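Local coordinates for protein OR486 (Synthetic construct, PDB 4R80) that has no known natural function, being a de novo designed beta-sheet protein built to adopt the cystatin fold, one helix packed on a four-stranded antiparallel sheet, at residues A[31-34]-A[39-42]; A[17-22]-A[44-49]; A[55-60]-A[66-71]. All coordinates share one frame; numbering follows the deposited sequence.

Interaction 1. Residues A[31-34]-A[39-42]; sequences RRVQ and TIRV
The first beta hairpin of this designed cystatin fold brings Gln-34 opposite Arg-41 and Val-33 opposite Val-42, segments 31-34 and 39-42 running antiparallel at 174°. Gln-34 and Arg-41 form a hydrogen-bonded pair: Arg-41 N gives its hydrogen to Gln-34 O over 2.6 Å, almost straight on to the carbonyl, while Gln-34 N reaches Arg-41 O at 2.9 Å from a position tilted 19° out of the carbonyl plane. Val-33 and Val-42 make the adjoining non-hydrogen-bonded pair, their CA atoms 4.6 Å apart.

The closest apolar touch runs diagonally. CG1 of Val-33, placed anti to its backbone N (chi1 179°), meets CG2 of Ile-40 at 3.7 Å, the two branched side chains crossing obliquely. The same Ile-40 methyl lies 3.2 Å from Gln-34 O. On the other face, the long side chains of Gln-34 and Arg-41 rise together, and the Arg-41 guanidinium turns its NH1 to Gln-36 near the hairpin turn. Arg-31 and Arg-32 both face Glu-43 in a classic beta bulge.

Helix 4-22 covers the valine face, with Val-33 against Lys-8 and Lys-12, Ile-40 on Ala-11 and Val-42 on Ala-15, while strand 51-62 pairs with the far side of strand 39-48.

Interaction 2. Residues A[17-22]-A[44-49]; sequences EKILEQ and LEITEN
Ile-19 meets Leu-44 and Ile-46 with its two branches spread by the first torsion: at chi1 -56°, CG2 stands anti to the backbone N and CG1 anti to the carbonyl carbon, which gives each strand residue a different branch to touch. Leu-44 has its CG anti to its own carbonyl carbon (chi1 -50°), and with chi2 at 90° both its methyls come within reach of Ile-19 CG1. This is the helix-on-sheet packing of the cystatin fold, in which the last turns of helix 4-22 lie over one face of the antiparallel sheet.

The contact is small but wholly apolar, burying 122 Å² over both segments, and all three touching residues are buried in the protein. The backbones keep well apart, with 8.5 Å between the CA atoms of Ile-19 and Leu-44, a span filled by side chains directed at each other. In both pairs the side chains meet at a slant. The CB of Glu-45, between the two strand residues, points away from the helix, as expected of a strand with one face turned to the core.

Neighbouring strands close the surroundings: Ile-19 also packs on Ile-55, and Leu-44 on Val-28, Val-30 and Val-57. Within the contact itself, Ile-19 CG1 lies 4.0 Å from CD2 and 4.2 Å from CD1 of Leu-44, whereas Ile-19 CG2 meets CD1 of Ile-46 at 3.8 Å.

Interaction 3. Residues A[55-60]-A[66-71]; sequences ITVEVE and FTVKRI
Glu-58 and Arg-70 run side by side and point the same way from the sheet, the carboxylate and guanidinium planes 39° apart. The extended Glu-58 chain brings OE1 to 3.2 Å from CD of Arg-70, alongside the aliphatic stem, and close to the plane of the guanidinium at its edge. The salt bridge is long, with 3.8 Å between Glu-58 OE1 and Arg-70 NE, and the closer meeting is with the arginine's CD. In place of Glu-58, a leucine would probably leave the Arg-70 guanidinium without this carboxylate beside it and freer to turn.

Farther along this face, CB of Glu-60 rests 3.8 Å from CG of Lys-69, while its carboxylate is held by Thr-39 of the neighbouring strand. On the helix-facing side, Val-57 and Val-68 cross at about a right angle, CG2 against CG1 at 3.7 Å. This contact uses the Val-57 branch anti to the backbone N, its chi1 of 43° leaving CG1 wedged between N and the carbonyl carbon. Val-59 similarly crosses Phe-66, its CG1 near the ring plane at the edge and 3.8 Å from Phe-66 CB.

Four backbone bonds join the strands, among them Glu-60 N to Thr-67 O at 2.7 Å. Lys-69 N bonds to Glu-58 O, whereas Glu-58 N bonds to Arg-70 O. Both Lys-69 and Arg-70 thus face one residue, the signature of a classic beta bulge, here interrupting the twisted antiparallel hairpin of strands 51-62 and 65-76 in a cystatin fold.

In the fold
A single four-stranded antiparallel sheet, its strands in chain order, underlies all three interactions. Interaction 1 belongs to the first hairpin and interaction 3 to the last, their centres about 9 Å apart; Ile-40 and Val-59 join them through backbone bonding between the two middle strands. Interaction 2 ties the helix to strand 39-48, its centre about 15 Å from that of interaction 1 and about 14 Å from that of interaction 3. Along the chain its segments bracket interaction 1, and interaction 3 follows both. Local hairpin pairing thus builds the sheet, while the longer-range helix contact helps to close the core of the designed fold.

Interaction 1. Residues A[31-34]-A[39-42]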
ATOM      1  N   ARG A  31      -1.412   3.032  -7.310  1.00 20.16           N
ATOM      2  CA  ARG A  31      -2.256   2.955  -8.497  1.00 18.01           C
ATOM      3  C   ARG A  31      -3.735   2.777  -8.181  1.00 11.26           C
ATOM      4  O   ARG A  31      -4.590   3.229  -8.942  1.00 16.09           O
ATOM      5  CB  ARG A  31      -1.784   1.835  -9.425  1.00 22.14           C
ATOM      6  CG  ARG A  31      -0.414   2.073 -10.028  1.00 26.59           C
ATOM      7  CD  ARG A  31      -0.137   1.089 -11.148  1.00 30.41           C
ATOM      8  NE  ARG A  31      -1.104   1.206 -12.237  1.00 41.16           N
ATOM      9  CZ  ARG A  31      -0.988   2.059 -13.251  1.00 44.94           C
ATOM     10  NH1 ARG A  31       0.055   2.875 -13.319  1.00 39.49           N
ATOM     11  NH2 ARG A  31      -1.916   2.097 -14.198  1.00 37.67           N
ATOM     12  N   ARG A  32      -4.038   2.122  -7.068  1.00 13.70           N
ATOM     13  CA  ARG A  32      -5.431   1.923  -6.688  1.00 12.44           C
ATOM     14  C   ARG A  32      -5.599   1.665  -5.198  1.00 15.13           C
ATOM     15  O   ARG A  32      -4.816   0.941  -4.583  1.00 12.62           O
ATOM     16  CB  ARG A  32      -6.069   0.792  -7.501  1.00 21.41           C
ATOM     17  CG  ARG A  32      -7.586   0.880  -7.572  1.00 23.25           C
ATOM     18  CD  ARG A  32      -8.172  -0.228  -8.430  1.00 32.65           C
ATOM     19  NE  ARG A  32      -8.464  -1.429  -7.656  1.00 43.20           N
ATOM     20  CZ  ARG A  32      -9.648  -1.695  -7.114  1.00 46.61           C
ATOM     21  NH1 ARG A  32     -10.654  -0.844  -7.263  1.00 44.06           N
ATOM     22  NH2 ARG A  32      -9.829  -2.813  -6.424  1.00 50.78           N
ATOM     23  N   VAL A  33      -6.628   2.277  -4.625  1.00 22.93           N
ATOM     24  CA  VAL A  33      -6.992   2.037  -3.240  1.00 21.15           C
ATOM     25  C   VAL A  33      -8.429   1.541  -3.196  1.00 18.72           C
ATOM     26  O   VAL A  33      -9.328   2.166  -3.758  1.00 23.67           O
ATOM     27  CB  VAL A  33      -6.861   3.316  -2.393  1.00 14.14           C
ATOM     28  CG1 VAL A  33      -7.265   3.046  -0.954  1.00 14.48           C
ATOM     29  CG2 VAL A  33      -5.438   3.854  -2.464  1.00 17.16           C
ATOM     30  N   GLN A  34      -8.642   0.413  -2.529  1.00 16.15           N
ATOM     31  CA  GLN A  34      -9.963  -0.195  -2.462  1.00 15.51           C
ATOM     32  C   GLN A  34     -10.312  -0.615  -1.042  1.00 16.36           C
ATOM     33  O   GLN A  34      -9.500  -1.221  -0.345  1.00 14.27           O
ATOM     34  CB  GLN A  34     -10.051  -1.404  -3.391  1.00 17.78           C
ATOM     35  CG  GLN A  34     -11.409  -2.086  -3.367  1.00 39.98           C
ATOM     36  CD  GLN A  34     -11.315  -3.577  -3.608  1.00 37.61           C
ATOM     37  OE1 GLN A  34     -10.351  -4.062  -4.198  1.00 53.50           O
ATOM     38  NE2 GLN A  34     -12.313  -4.316  -3.140  1.00 33.87           N
ATOM     39  N   THR A  39     -11.165  -3.505   5.962  1.00 21.10           N
ATOM     40  CA  THR A  39      -9.941  -3.877   5.265  1.00 21.20           C
ATOM     41  C   THR A  39      -9.768  -3.035   4.006  1.00 22.77           C
ATOM     42  O   THR A  39     -10.674  -2.949   3.179  1.00 14.04           O
ATOM     43  CB  THR A  39      -9.956  -5.367   4.876  1.00 27.68           C
ATOM     44  OG1 THR A  39      -9.930  -6.174   6.060  1.00 45.20           O
ATOM     45  CG2 THR A  39      -8.760  -5.710   4.000  1.00 22.24           C
ATOM     46  N   ILE A  40      -8.603  -2.413   3.864  1.00 17.80           N
ATOM     47  CA  ILE A  40      -8.309  -1.620   2.676  1.00 19.47           C
ATOM     48  C   ILE A  40      -7.115  -2.174   1.902  1.00 11.46           C
ATOM     49  O   ILE A  40      -6.054  -2.438   2.468  1.00 13.43           O
ATOM     50  CB  ILE A  40      -8.075  -0.136   3.027  1.00 14.16           C
ATOM     51  CG1 ILE A  40      -9.208   0.377   3.920  1.00 14.60           C
ATOM     52  CG2 ILE A  40      -7.993   0.706   1.765  1.00 12.40           C
ATOM     53  CD1 ILE A  40      -9.224   1.876   4.098  1.00 17.15           C
ATOM     54  N   ARG A  41      -7.301  -2.343   0.598  1.00 11.02           N
ATOM     55  CA  ARG A  41      -6.270  -2.897  -0.268  1.00 13.88           C
ATOM     56  C   ARG A  41      -5.620  -1.808  -1.110  1.00 12.89           C
ATOM     57  O   ARG A  41      -6.290  -1.124  -1.881  1.00 12.55           O
ATOM     58  CB  ARG A  41      -6.848  -3.991  -1.168  1.00 16.81           C
ATOM     59  CG  ARG A  41      -7.274  -5.247  -0.426  1.00 27.86           C
ATOM     60  CD  ARG A  41      -7.804  -6.299  -1.385  1.00 32.62           C
ATOM     61  NE  ARG A  41      -8.118  -7.554  -0.708  1.00 39.80           N
ATOM     62  CZ  ARG A  41      -9.308  -7.849  -0.195  1.00 53.12           C
ATOM     63  NH1 ARG A  41     -10.304  -6.978  -0.279  1.00 40.03           N
ATOM     64  NH2 ARG A  41      -9.503  -9.016   0.405  1.00 49.75           N
ATOM     65  N   VAL A  42      -4.311  -1.647  -0.949  1.00  9.53           N
ATOM     66  CA  VAL A  42      -3.571  -0.618  -1.668  1.00 11.36           C
ATOM     67  C   VAL A  42      -2.590  -1.251  -2.648  1.00 12.46           C
ATOM     68  O   VAL A  42      -1.716  -2.028  -2.261  1.00 10.76           O
ATOM     69  CB  VAL A  42      -2.805   0.304  -0.703  1.00 16.45           C
ATOM     70  CG1 VAL A  42      -2.102   1.408  -1.475  1.00  6.95           C
ATOM     71  CG2 VAL A  42      -3.749   0.887   0.336  1.00  9.34           C
TER

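Interaction 2. Residues A[17-22]-A[44-49]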
ATOM      1  N   GLU A  17       4.209   4.338   3.193  1.00 12.44           N
ATOM      2  CA  GLU A  17       5.335   4.526   4.101  1.00 17.90           C
ATOM      3  C   GLU A  17       5.986   3.182   4.393  1.00 16.95           C
ATOM      4  O   GLU A  17       7.205   3.083   4.527  1.00 14.28           O
ATOM      5  CB  GLU A  17       4.885   5.201   5.398  1.00 16.10           C
ATOM      6  CG  GLU A  17       6.005   5.439   6.405  1.00 17.22           C
ATOM      7  CD  GLU A  17       7.098   6.350   5.872  1.00 20.04           C
ATOM      8  OE1 GLU A  17       6.780   7.297   5.122  1.00 22.27           O
ATOM      9  OE2 GLU A  17       8.279   6.115   6.203  1.00 24.17           O
ATOM     10  N   LYS A  18       5.157   2.143   4.495  1.00 10.73           N
ATOM     11  CA  LYS A  18       5.643   0.783   4.675  1.00 17.12           C
ATOM     12  C   LYS A  18       6.517   0.323   3.510  1.00 18.84           C
ATOM     13  O   LYS A  18       7.550  -0.309   3.706  1.00 17.74           O
ATOM     14  CB  LYS A  18       4.474  -0.186   4.865  1.00 20.56           C
ATOM     15  CG  LYS A  18       4.900  -1.640   4.985  1.00 24.81           C
ATOM     16  CD  LYS A  18       5.797  -1.861   6.183  1.00 21.94           C
ATOM     17  CE  LYS A  18       5.811  -3.319   6.593  1.00 26.24           C
ATOM     18  NZ  LYS A  18       6.877  -3.601   7.591  1.00 35.24           N
ATOM     19  N   ILE A  19       6.092   0.647   2.289  1.00 10.98           N
ATOM     20  CA  ILE A  19       6.852   0.274   1.102  1.00 15.03           C
ATOM     21  C   ILE A  19       8.134   1.096   0.973  1.00 17.93           C
ATOM     22  O   ILE A  19       9.176   0.573   0.573  1.00 17.62           O
ATOM     23  CB  ILE A  19       6.000   0.414  -0.177  1.00 13.57           C
ATOM     24  CG1 ILE A  19       4.722  -0.419  -0.055  1.00 19.73           C
ATOM     25  CG2 ILE A  19       6.789  -0.017  -1.401  1.00 17.53           C
ATOM     26  CD1 ILE A  19       4.972  -1.865   0.303  1.00 15.94           C
ATOM     27  N   LEU A  20       8.057   2.376   1.324  1.00 20.64           N
ATOM     28  CA  LEU A  20       9.217   3.262   1.268  1.00 22.53           C
ATOM     29  C   LEU A  20      10.333   2.807   2.208  1.00 21.26           C
ATOM     30  O   LEU A  20      11.515   2.903   1.874  1.00 31.42           O
ATOM     31  CB  LEU A  20       8.812   4.700   1.599  1.00 13.93           C
ATOM     32  CG  LEU A  20       8.037   5.468   0.525  1.00 20.76           C
ATOM     33  CD1 LEU A  20       7.456   6.750   1.101  1.00 21.35           C
ATOM     34  CD2 LEU A  20       8.921   5.771  -0.675  1.00 20.61           C
ATOM     35  N   GLU A  21       9.953   2.317   3.383  1.00 12.02           N
ATOM     36  CA  GLU A  21      10.919   1.833   4.365  1.00 28.59           C
ATOM     37  C   GLU A  21      11.656   0.590   3.873  1.00 23.32           C
ATOM     38  O   GLU A  21      12.866   0.458   4.058  1.00 27.77           O
ATOM     39  CB  GLU A  21      10.237   1.556   5.707  1.00 23.90           C
ATOM     40  CG  GLU A  21       9.805   2.815   6.443  1.00 38.66           C
ATOM     41  CD  GLU A  21       9.019   2.516   7.705  1.00 42.11           C
ATOM     42  OE1 GLU A  21       8.634   1.345   7.903  1.00 45.50           O
ATOM     43  OE2 GLU A  21       8.787   3.453   8.497  1.00 50.32           O
ATOM     44  N   GLN A  22      10.916  -0.320   3.244  1.00 18.29           N
ATOM     45  CA  GLN A  22      11.490  -1.555   2.723  1.00 17.09           C
ATOM     46  C   GLN A  22      12.236  -1.318   1.414  1.00 21.34           C
ATOM     47  O   GLN A  22      13.024  -2.156   0.978  1.00 22.42           O
ATOM     48  CB  GLN A  22      10.397  -2.606   2.520  1.00 14.07           C
ATOM     49  CG  GLN A  22       9.730  -3.068   3.804  1.00 22.16           C
ATOM     50  CD  GLN A  22       8.708  -4.162   3.567  1.00 25.16           C
ATOM     51  OE1 GLN A  22       8.324  -4.432   2.429  1.00 22.46           O
ATOM     52  NE2 GLN A  22       8.263  -4.801   4.643  1.00 23.83           N
ATOM     53  N   LEU A  44       0.438  -0.798  -5.249  1.00 13.91           N
ATOM     54  CA  LEU A  44       1.542   0.106  -5.547  1.00 15.06           C
ATOM     55  C   LEU A  44       2.473  -0.525  -6.572  1.00 14.78           C
ATOM     56  O   LEU A  44       2.556  -1.747  -6.684  1.00 13.95           O
ATOM     57  CB  LEU A  44       2.325   0.459  -4.276  1.00 12.11           C
ATOM     58  CG  LEU A  44       1.526   0.937  -3.061  1.00 11.51           C
ATOM     59  CD1 LEU A  44       1.137  -0.253  -2.228  1.00  8.56           C
ATOM     60  CD2 LEU A  44       2.319   1.920  -2.220  1.00 15.40           C
ATOM     61  N   GLU A  45       3.176   0.326  -7.322  1.00 23.39           N
ATOM     62  CA  GLU A  45       4.108  -0.138  -8.341  1.00 20.10           C
ATOM     63  C   GLU A  45       5.471   0.530  -8.189  1.00 21.79           C
ATOM     64  O   GLU A  45       5.567   1.737  -7.989  1.00 24.55           O
ATOM     65  CB  GLU A  45       3.544   0.134  -9.740  1.00 20.27           C
ATOM     66  CG  GLU A  45       4.434  -0.352 -10.880  1.00 34.09           C
ATOM     67  CD  GLU A  45       3.760  -0.262 -12.235  1.00 41.11           C
ATOM     68  OE1 GLU A  45       2.545   0.012 -12.273  1.00 47.28           O
ATOM     69  OE2 GLU A  45       4.443  -0.463 -13.258  1.00 53.78           O
ATOM     70  N   ILE A  46       6.525  -0.278  -8.291  1.00 38.86           N
ATOM     71  CA  ILE A  46       7.898   0.214  -8.271  1.00 31.32           C
ATOM     72  C   ILE A  46       8.591  -0.083  -9.599  1.00 30.92           C
ATOM     73  O   ILE A  46       8.497  -1.191 -10.124  1.00 44.07           O
ATOM     74  CB  ILE A  46       8.709  -0.413  -7.114  1.00 24.35           C
ATOM     75  CG1 ILE A  46       8.068  -0.083  -5.765  1.00 22.64           C
ATOM     76  CG2 ILE A  46      10.149   0.071  -7.126  1.00 35.22           C
ATOM     77  CD1 ILE A  46       8.871  -0.559  -4.579  1.00 34.33           C
ATOM     78  N   THR A  47       9.291   0.914 -10.139  1.00 32.51           N
ATOM     79  CA  THR A  47      10.023   0.742 -11.389  1.00 38.74           C
ATOM     80  C   THR A  47      11.437   1.294 -11.255  1.00 42.99           C
ATOM     81  O   THR A  47      11.672   2.494 -11.369  1.00 68.14           O
ATOM     82  CB  THR A  47       9.319   1.431 -12.578  1.00 45.68           C
ATOM     83  OG1 THR A  47       8.024   0.851 -12.768  1.00 43.78           O
ATOM     84  CG2 THR A  47      10.136   1.258 -13.856  1.00 32.41           C
ATOM     85  N   GLU A  48      12.383   0.391 -10.999  1.00 50.86           N
ATOM     86  CA  GLU A  48      13.775   0.762 -10.787  1.00 54.88           C
ATOM     87  C   GLU A  48      14.713  -0.343 -11.268  1.00 53.93           C
ATOM     88  O   GLU A  48      14.383  -1.527 -11.180  1.00 41.27           O
ATOM     89  CB  GLU A  48      14.054   1.074  -9.315  1.00 50.76           C
ATOM     90  CG  GLU A  48      13.830  -0.099  -8.377  1.00 46.71           C
ATOM     91  CD  GLU A  48      14.036   0.273  -6.920  1.00 57.30           C
ATOM     92  OE1 GLU A  48      14.424   1.427  -6.650  1.00 57.79           O
ATOM     93  OE2 GLU A  48      13.804  -0.589  -6.046  1.00 69.29           O
ATOM     94  N   ASN A  49      15.869   0.058 -11.784  1.00 51.25           N
ATOM     95  CA  ASN A  49      16.919  -0.871 -12.207  1.00 42.23           C
ATOM     96  C   ASN A  49      16.434  -1.911 -13.214  1.00 48.56           C
ATOM     97  O   ASN A  49      16.771  -3.091 -13.117  1.00 39.64           O
ATOM     98  CB  ASN A  49      17.522  -1.578 -10.988  1.00 54.12           C
ATOM     99  CG  ASN A  49      17.893  -0.615  -9.885  1.00 52.72           C
ATOM    100  OD1 ASN A  49      17.486   0.548  -9.888  1.00 64.05           O
ATOM    101  ND2 ASN A  49      18.664  -1.091  -8.913  1.00 53.66           N
TER

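Interaction 3. Residues A[55-60]-A[66-71]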
ATOM      1  N   ILE A  55       3.008  -4.321  -6.164  1.00 19.57           N
ATOM      2  CA  ILE A  55       2.841  -4.562  -4.738  1.00 19.31           C
ATOM      3  C   ILE A  55       1.401  -4.364  -4.282  1.00 16.70           C
ATOM      4  O   ILE A  55       0.777  -3.347  -4.581  1.00 13.45           O
ATOM      5  CB  ILE A  55       3.740  -3.624  -3.909  1.00 18.24           C
ATOM      6  CG1 ILE A  55       5.179  -3.664  -4.427  1.00 21.04           C
ATOM      7  CG2 ILE A  55       3.670  -3.982  -2.431  1.00 24.52           C
ATOM      8  CD1 ILE A  55       6.149  -2.847  -3.607  1.00 28.71           C
ATOM      9  N   THR A  56       0.876  -5.356  -3.569  1.00 16.56           N
ATOM     10  CA  THR A  56      -0.436  -5.250  -2.946  1.00 15.14           C
ATOM     11  C   THR A  56      -0.307  -5.356  -1.430  1.00 15.85           C
ATOM     12  O   THR A  56       0.141  -6.377  -0.910  1.00 10.97           O
ATOM     13  CB  THR A  56      -1.389  -6.347  -3.450  1.00 21.11           C
ATOM     14  OG1 THR A  56      -1.582  -6.208  -4.862  1.00 24.13           O
ATOM     15  CG2 THR A  56      -2.734  -6.247  -2.746  1.00 23.67           C
ATOM     16  N   VAL A  57      -0.686  -4.296  -0.726  1.00 16.43           N
ATOM     17  CA  VAL A  57      -0.651  -4.293   0.734  1.00 16.62           C
ATOM     18  C   VAL A  57      -2.044  -4.161   1.343  1.00 16.35           C
ATOM     19  O   VAL A  57      -2.794  -3.237   1.022  1.00 22.74           O
ATOM     20  CB  VAL A  57       0.270  -3.191   1.277  1.00  9.42           C
ATOM     21  CG1 VAL A  57       0.047  -1.929   0.512  1.00 26.38           C
ATOM     22  CG2 VAL A  57       0.030  -2.972   2.763  1.00  8.90           C
ATOM     23  N   GLU A  58      -2.392  -5.106   2.210  1.00 13.21           N
ATOM     24  CA  GLU A  58      -3.662  -5.075   2.925  1.00 13.55           C
ATOM     25  C   GLU A  58      -3.557  -4.340   4.261  1.00 18.59           C
ATOM     26  O   GLU A  58      -2.842  -4.774   5.163  1.00 10.69           O
ATOM     27  CB  GLU A  58      -4.191  -6.492   3.137  1.00 11.82           C
ATOM     28  CG  GLU A  58      -4.446  -7.242   1.847  1.00 36.10           C
ATOM     29  CD  GLU A  58      -4.974  -8.640   2.086  1.00 55.85           C
ATOM     30  OE1 GLU A  58      -5.105  -9.033   3.264  1.00 66.05           O
ATOM     31  OE2 GLU A  58      -5.257  -9.345   1.095  1.00 54.59           O
ATOM     32  N   VAL A  59      -4.265  -3.220   4.373  1.00 14.14           N
ATOM     33  CA  VAL A  59      -4.278  -2.436   5.603  1.00 11.93           C
ATOM     34  C   VAL A  59      -5.580  -2.679   6.354  1.00 17.50           C
ATOM     35  O   VAL A  59      -6.664  -2.649   5.771  1.00 14.84           O
ATOM     36  CB  VAL A  59      -4.139  -0.931   5.307  1.00 19.10           C
ATOM     37  CG1 VAL A  59      -4.073  -0.138   6.602  1.00  7.40           C
ATOM     38  CG2 VAL A  59      -2.907  -0.671   4.447  1.00 16.80           C
ATOM     39  N   GLU A  60      -5.469  -2.940   7.660  1.00 13.21           N
ATOM     40  CA  GLU A  60      -6.642  -3.202   8.486  1.00 13.30           C
ATOM     41  C   GLU A  60      -6.928  -2.091   9.493  1.00 18.21           C
ATOM     42  O   GLU A  60      -6.031  -1.621  10.192  1.00 12.87           O
ATOM     43  CB  GLU A  60      -6.495  -4.542   9.209  1.00 13.64           C
ATOM     44  CG  GLU A  60      -7.701  -4.928  10.053  1.00 21.57           C
ATOM     45  CD  GLU A  60      -8.960  -5.147   9.226  1.00 43.95           C
ATOM     46  OE1 GLU A  60      -8.845  -5.499   8.033  1.00 51.90           O
ATOM     47  OE2 GLU A  60     -10.069  -4.968   9.773  1.00 51.79           O
ATOM     48  N   PHE A  66      -4.599   2.000  11.855  1.00 23.25           N
ATOM     49  CA  PHE A  66      -4.463   1.368  10.550  1.00 19.46           C
ATOM     50  C   PHE A  66      -3.159   0.586  10.467  1.00 17.36           C
ATOM     51  O   PHE A  66      -2.075   1.165  10.399  1.00 20.60           O
ATOM     52  CB  PHE A  66      -4.540   2.413   9.437  1.00 14.39           C
ATOM     53  CG  PHE A  66      -5.926   2.940   9.199  1.00 22.62           C
ATOM     54  CD1 PHE A  66      -6.404   4.021   9.921  1.00 25.12           C
ATOM     55  CD2 PHE A  66      -6.753   2.349   8.259  1.00 19.52           C
ATOM     56  CE1 PHE A  66      -7.682   4.505   9.708  1.00 23.89           C
ATOM     57  CE2 PHE A  66      -8.031   2.829   8.039  1.00 24.80           C
ATOM     58  CZ  PHE A  66      -8.495   3.908   8.764  1.00 22.02           C
ATOM     59  N   THR A  67      -3.278  -0.736  10.473  1.00 13.66           N
ATOM     60  CA  THR A  67      -2.116  -1.611  10.534  1.00 18.34           C
ATOM     61  C   THR A  67      -2.009  -2.486   9.290  1.00 11.24           C
ATOM     62  O   THR A  67      -2.997  -3.064   8.837  1.00 10.12           O
ATOM     63  CB  THR A  67      -2.166  -2.516  11.783  1.00 22.80           C
ATOM     64  OG1 THR A  67      -2.435  -1.721  12.944  1.00 16.69           O
ATOM     65  CG2 THR A  67      -0.847  -3.253  11.969  1.00 20.29           C
ATOM     66  N   VAL A  68      -0.804  -2.571   8.739  1.00 11.29           N
ATOM     67  CA  VAL A  68      -0.531  -3.466   7.626  1.00 12.92           C
ATOM     68  C   VAL A  68      -0.633  -4.906   8.118  1.00 11.98           C
ATOM     69  O   VAL A  68      -0.102  -5.239   9.175  1.00 22.19           O
ATOM     70  CB  VAL A  68       0.878  -3.223   7.055  1.00 20.44           C
ATOM     71  CG1 VAL A  68       1.228  -4.274   6.011  1.00 14.64           C
ATOM     72  CG2 VAL A  68       0.974  -1.823   6.465  1.00 17.87           C
ATOM     73  N   LYS A  69      -1.327  -5.752   7.363  1.00 16.35           N
ATOM     74  CA  LYS A  69      -1.513  -7.144   7.761  1.00 17.71           C
ATOM     75  C   LYS A  69      -0.953  -8.121   6.731  1.00 17.46           C
ATOM     76  O   LYS A  69      -0.506  -9.212   7.084  1.00 20.65           O
ATOM     77  CB  LYS A  69      -2.992  -7.443   8.035  1.00 17.28           C
ATOM     78  CG  LYS A  69      -3.500  -6.903   9.366  1.00 21.56           C
ATOM     79  CD  LYS A  69      -3.049  -7.768  10.537  1.00 22.92           C
ATOM     80  CE  LYS A  69      -3.998  -8.938  10.763  1.00 37.92           C
ATOM     81  NZ  LYS A  69      -3.590  -9.781  11.925  1.00 34.92           N
ATOM     82  N   ARG A  70      -0.966  -7.723   5.462  1.00 20.53           N
ATOM     83  CA  ARG A  70      -0.468  -8.580   4.387  1.00 23.00           C
ATOM     84  C   ARG A  70       0.201  -7.779   3.267  1.00 17.98           C
ATOM     85  O   ARG A  70      -0.317  -6.751   2.829  1.00 20.35           O
ATOM     86  CB  ARG A  70      -1.592  -9.455   3.822  1.00 27.52           C
ATOM     87  CG  ARG A  70      -2.020 -10.602   4.735  1.00 35.85           C
ATOM     88  CD  ARG A  70      -3.135 -11.426   4.117  1.00 45.34           C
ATOM     89  NE  ARG A  70      -2.731 -12.023   2.848  1.00 47.72           N
ATOM     90  CZ  ARG A  70      -2.316 -13.279   2.711  1.00 63.53           C
ATOM     91  NH1 ARG A  70      -2.253 -14.078   3.767  1.00 60.29           N
ATOM     92  NH2 ARG A  70      -1.969 -13.734   1.514  1.00 48.64           N
ATOM     93  N   ILE A  71       1.355  -8.259   2.813  1.00 20.30           N
ATOM     94  CA  ILE A  71       2.087  -7.627   1.717  1.00 22.11           C
ATOM     95  C   ILE A  71       2.445  -8.647   0.643  1.00 18.50           C
ATOM     96  O   ILE A  71       3.072  -9.666   0.931  1.00 21.08           O
ATOM     97  CB  ILE A  71       3.390  -6.971   2.214  1.00 22.15           C
ATOM     98  CG1 ILE A  71       3.100  -5.954   3.317  1.00 14.90           C
ATOM     99  CG2 ILE A  71       4.130  -6.311   1.058  1.00 25.61           C
ATOM    100  CD1 ILE A  71       4.340  -5.315   3.893  1.00 22.34           C
TER
HETATM  101  O   HOH W   1      -5.009  -1.608  13.438  1.00 16.13           O